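Local coordinates for SH2 domain-containing protein 3C (Homo sapiens, PDB 3T6G), which acts as an adapter in integrin-mediated cell adhesion and migration, its C-terminal Ras-GEF-like domain adopting a closed conformation that is required for binding BCAR1, at residues 14-19 / 96-101. The protein carries 2 engineered substitutions. Sequence-based numbering, arbitrary orientation.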
ATOM      1  N   SER A  14       5.065   9.212  12.845  1.00 85.72           N
ATOM      2  CA  SER A  14       3.783   8.806  12.269  1.00 80.77           C
ATOM      3  C   SER A  14       2.758   9.917  12.384  1.00 69.42           C
ATOM      4  O   SER A  14       2.685  10.602  13.396  1.00 66.70           O
ATOM      5  CB  SER A  14       3.232   7.536  12.933  1.00 86.41           C
ATOM      6  OG  SER A  14       1.931   7.223  12.446  1.00 75.63           O
ATOM      7  N   SER A  15       1.949  10.087  11.347  1.00 65.47           N
ATOM      8  CA  SER A  15       0.933  11.116  11.382  1.00 68.81           C
ATOM      9  C   SER A  15      -0.319  10.700  12.208  1.00 79.47           C
ATOM     10  O   SER A  15      -1.251  11.495  12.395  1.00 76.15           O
ATOM     11  CB  SER A  15       0.560  11.511   9.962  1.00 73.25           C
ATOM     12  OG  SER A  15      -0.828  11.315   9.768  1.00 84.27           O
ATOM     13  N   PHE A  16      -0.333   9.462  12.709  1.00 72.97           N
ATOM     14  CA  PHE A  16      -1.377   9.018  13.633  1.00 66.66           C
ATOM     15  C   PHE A  16      -0.871   9.186  15.052  1.00 71.18           C
ATOM     16  O   PHE A  16       0.234   8.751  15.358  1.00 76.57           O
ATOM     17  CB  PHE A  16      -1.708   7.532  13.426  1.00 61.18           C
ATOM     18  CG  PHE A  16      -2.229   7.198  12.058  1.00 55.09           C
ATOM     19  CD1 PHE A  16      -3.164   8.011  11.434  1.00 42.42           C
ATOM     20  CD2 PHE A  16      -1.777   6.064  11.391  1.00 59.17           C
ATOM     21  CE1 PHE A  16      -3.648   7.694  10.162  1.00 50.98           C
ATOM     22  CE2 PHE A  16      -2.256   5.740  10.112  1.00 60.47           C
ATOM     23  CZ  PHE A  16      -3.185   6.561   9.494  1.00 55.28           C
ATOM     24  N   ASN A  17      -1.664   9.790  15.932  1.00 72.60           N
ATOM     25  CA  ASN A  17      -1.267   9.859  17.334  1.00 75.96           C
ATOM     26  C   ASN A  17      -2.390   9.497  18.285  1.00 81.46           C
ATOM     27  O   ASN A  17      -3.002  10.375  18.911  1.00 81.86           O
ATOM     28  CB  ASN A  17      -0.680  11.224  17.697  1.00 81.43           C
ATOM     29  CG  ASN A  17       0.042  11.199  19.033  1.00 96.81           C
ATOM     30  OD1 ASN A  17       0.008  10.190  19.744  1.00104.75           O
ATOM     31  ND2 ASN A  17       0.690  12.307  19.388  1.00101.51           N
ATOM     32  N   PRO A  18      -2.665   8.191  18.390  1.00 83.30           N
ATOM     33  CA  PRO A  18      -3.713   7.607  19.225  1.00 76.65           C
ATOM     34  C   PRO A  18      -3.751   8.234  20.600  1.00 78.30           C
ATOM     35  O   PRO A  18      -4.807   8.653  21.060  1.00 85.38           O
ATOM     36  CB  PRO A  18      -3.289   6.134  19.336  1.00 75.56           C
ATOM     37  CG  PRO A  18      -1.934   6.027  18.647  1.00 70.41           C
ATOM     38  CD  PRO A  18      -1.910   7.153  17.673  1.00 74.55           C
ATOM     39  N   ALA A  19      -2.595   8.301  21.246  1.00 80.82           N
ATOM     40  CA  ALA A  19      -2.497   8.815  22.608  1.00 80.96           C
ATOM     41  C   ALA A  19      -3.095  10.216  22.832  1.00 83.07           C
ATOM     42  O   ALA A  19      -3.382  10.583  23.972  1.00 84.54           O
ATOM     43  CB  ALA A  19      -1.043   8.775  23.079  1.00 79.19           C
ATOM     44  N   ARG A  96       3.792   5.600   3.633  1.00 60.77           N
ATOM     45  CA  ARG A  96       3.716   4.155   3.410  1.00 57.68           C
ATOM     46  C   ARG A  96       3.486   3.371   4.710  1.00 62.70           C
ATOM     47  O   ARG A  96       2.694   2.420   4.754  1.00 57.58           O
ATOM     48  CB  ARG A  96       4.984   3.641   2.744  1.00 56.02           C
ATOM     49  CG  ARG A  96       5.023   3.785   1.240  1.00 66.76           C
ATOM     50  CD  ARG A  96       6.264   3.065   0.683  1.00 71.44           C
ATOM     51  NE  ARG A  96       7.496   3.637   1.223  1.00 70.04           N
ATOM     52  CZ  ARG A  96       8.230   4.536   0.579  1.00 61.66           C
ATOM     53  NH1 ARG A  96       7.860   4.947  -0.625  1.00 64.55           N
ATOM     54  NH2 ARG A  96       9.320   5.032   1.139  1.00 51.61           N
ATOM     55  N   LEU A  97       4.182   3.753   5.772  1.00 55.48           N
ATOM     56  CA  LEU A  97       3.997   3.032   7.014  1.00 56.82           C
ATOM     57  C   LEU A  97       2.606   3.300   7.603  1.00 67.43           C
ATOM     58  O   LEU A  97       1.975   2.375   8.106  1.00 69.32           O
ATOM     59  CB  LEU A  97       5.111   3.348   8.008  1.00 52.34           C
ATOM     60  CG  LEU A  97       6.493   2.811   7.625  1.00 57.04           C
ATOM     61  CD1 LEU A  97       7.483   3.115   8.730  1.00 58.80           C
ATOM     62  CD2 LEU A  97       6.435   1.322   7.383  1.00 54.09           C
ATOM     63  N   ASP A  98       2.128   4.547   7.513  1.00 58.23           N
ATOM     64  CA  ASP A  98       0.797   4.914   8.004  1.00 55.34           C
ATOM     65  C   ASP A  98      -0.308   4.172   7.262  1.00 59.53           C
ATOM     66  O   ASP A  98      -1.259   3.692   7.877  1.00 60.39           O
ATOM     67  CB  ASP A  98       0.534   6.418   7.870  1.00 40.67           C
ATOM     68  CG  ASP A  98       1.281   7.220   8.884  1.00 53.89           C
ATOM     69  OD1 ASP A  98       1.686   6.627   9.916  1.00 58.98           O
ATOM     70  OD2 ASP A  98       1.461   8.439   8.650  1.00 59.22           O
ATOM     71  N   LEU A  99      -0.202   4.116   5.940  1.00 50.69           N
ATOM     72  CA  LEU A  99      -1.165   3.366   5.165  1.00 53.57           C
ATOM     73  C   LEU A  99      -1.125   1.883   5.528  1.00 60.87           C
ATOM     74  O   LEU A  99      -2.121   1.201   5.386  1.00 60.17           O
ATOM     75  CB  LEU A  99      -0.955   3.537   3.663  1.00 48.72           C
ATOM     76  CG  LEU A  99      -1.334   4.864   3.019  1.00 53.66           C
ATOM     77  CD1 LEU A  99      -0.936   4.830   1.532  1.00 53.02           C
ATOM     78  CD2 LEU A  99      -2.823   5.116   3.160  1.00 53.75           C
ATOM     79  N   LEU A 100       0.019   1.377   5.981  1.00 67.07           N
ATOM     80  CA  LEU A 100       0.088  -0.035   6.352  1.00 61.99           C
ATOM     81  C   LEU A 100      -0.596  -0.269   7.708  1.00 66.43           C
ATOM     82  O   LEU A 100      -1.270  -1.292   7.900  1.00 74.29           O
ATOM     83  CB  LEU A 100       1.529  -0.577   6.350  1.00 54.07           C
ATOM     84  CG  LEU A 100       2.207  -0.882   4.999  1.00 58.19           C
ATOM     85  CD1 LEU A 100       3.720  -1.057   5.160  1.00 57.71           C
ATOM     86  CD2 LEU A 100       1.627  -2.091   4.304  1.00 51.96           C
ATOM     87  N   GLU A 101      -0.432   0.663   8.648  1.00 59.27           N
ATOM     88  CA  GLU A 101      -1.139   0.552   9.922  1.00 64.00           C
ATOM     89  C   GLU A 101      -2.628   0.612   9.652  1.00 62.81           C
ATOM     90  O   GLU A 101      -3.406  -0.153  10.222  1.00 61.80           O
ATOM     91  CB  GLU A 101      -0.769   1.668  10.896  1.00 65.59           C
ATOM     92  CG  GLU A 101      -1.535   1.593  12.226  1.00 66.96           C
ATOM     93  CD  GLU A 101      -0.970   0.550  13.189  1.00 76.12           C
ATOM     94  OE1 GLU A 101       0.264   0.372  13.199  1.00 85.37           O
ATOM     95  OE2 GLU A 101      -1.745  -0.090  13.937  1.00 68.16           O
TER
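Asp-98 lays its CB beside the CE2-CZ side of the Phe-16 ring, while its carboxylate is spread over two polar partners in the turn at Ser-14 to Phe-16. Across this contact each oxygen takes one bond: Ser-14 OG donates to Asp-98 OD1 at 2.6 Å, and Ser-15 N to Asp-98 OD2 at 3.2 Å, with an N-H...O angle of 159°. Both donors arrive on syn sides, somewhat off the carboxylate plane, so the group is gripped at both ends and its rotation is restrained. With OG anti to the backbone N (chi1 175°), the Ser-14 hydroxyl lies where it can donate to Asp-98 OD1 and accept from Phe-16 N at 3.2 Å, closing an ST turn; the same hydroxyl thus takes part in the turn and joins it to the helix. The Phe-16 and Asp-98 side chains run side by side in opposite senses, with ring and carboxylate planes 45° apart. Phe-16 CE2 lies 3.6 Å from Asp-98 CB and 3.2 Å from Asp-98 O, the carbonyl oxygen meeting the rim of the ring roughly in plane. An alanine at Asp-98 would probably leave the Ser-14 hydroxyl and the Ser-15 amide without their acceptors, loosening the turn's hold on the helix. The contact joins the loop before helix 35-46 to helix 93-115 of the Ras-GEF-like region, while Phe-16 also touches Thr-279 of helix 279-287 and Val-64 of helix 50-64.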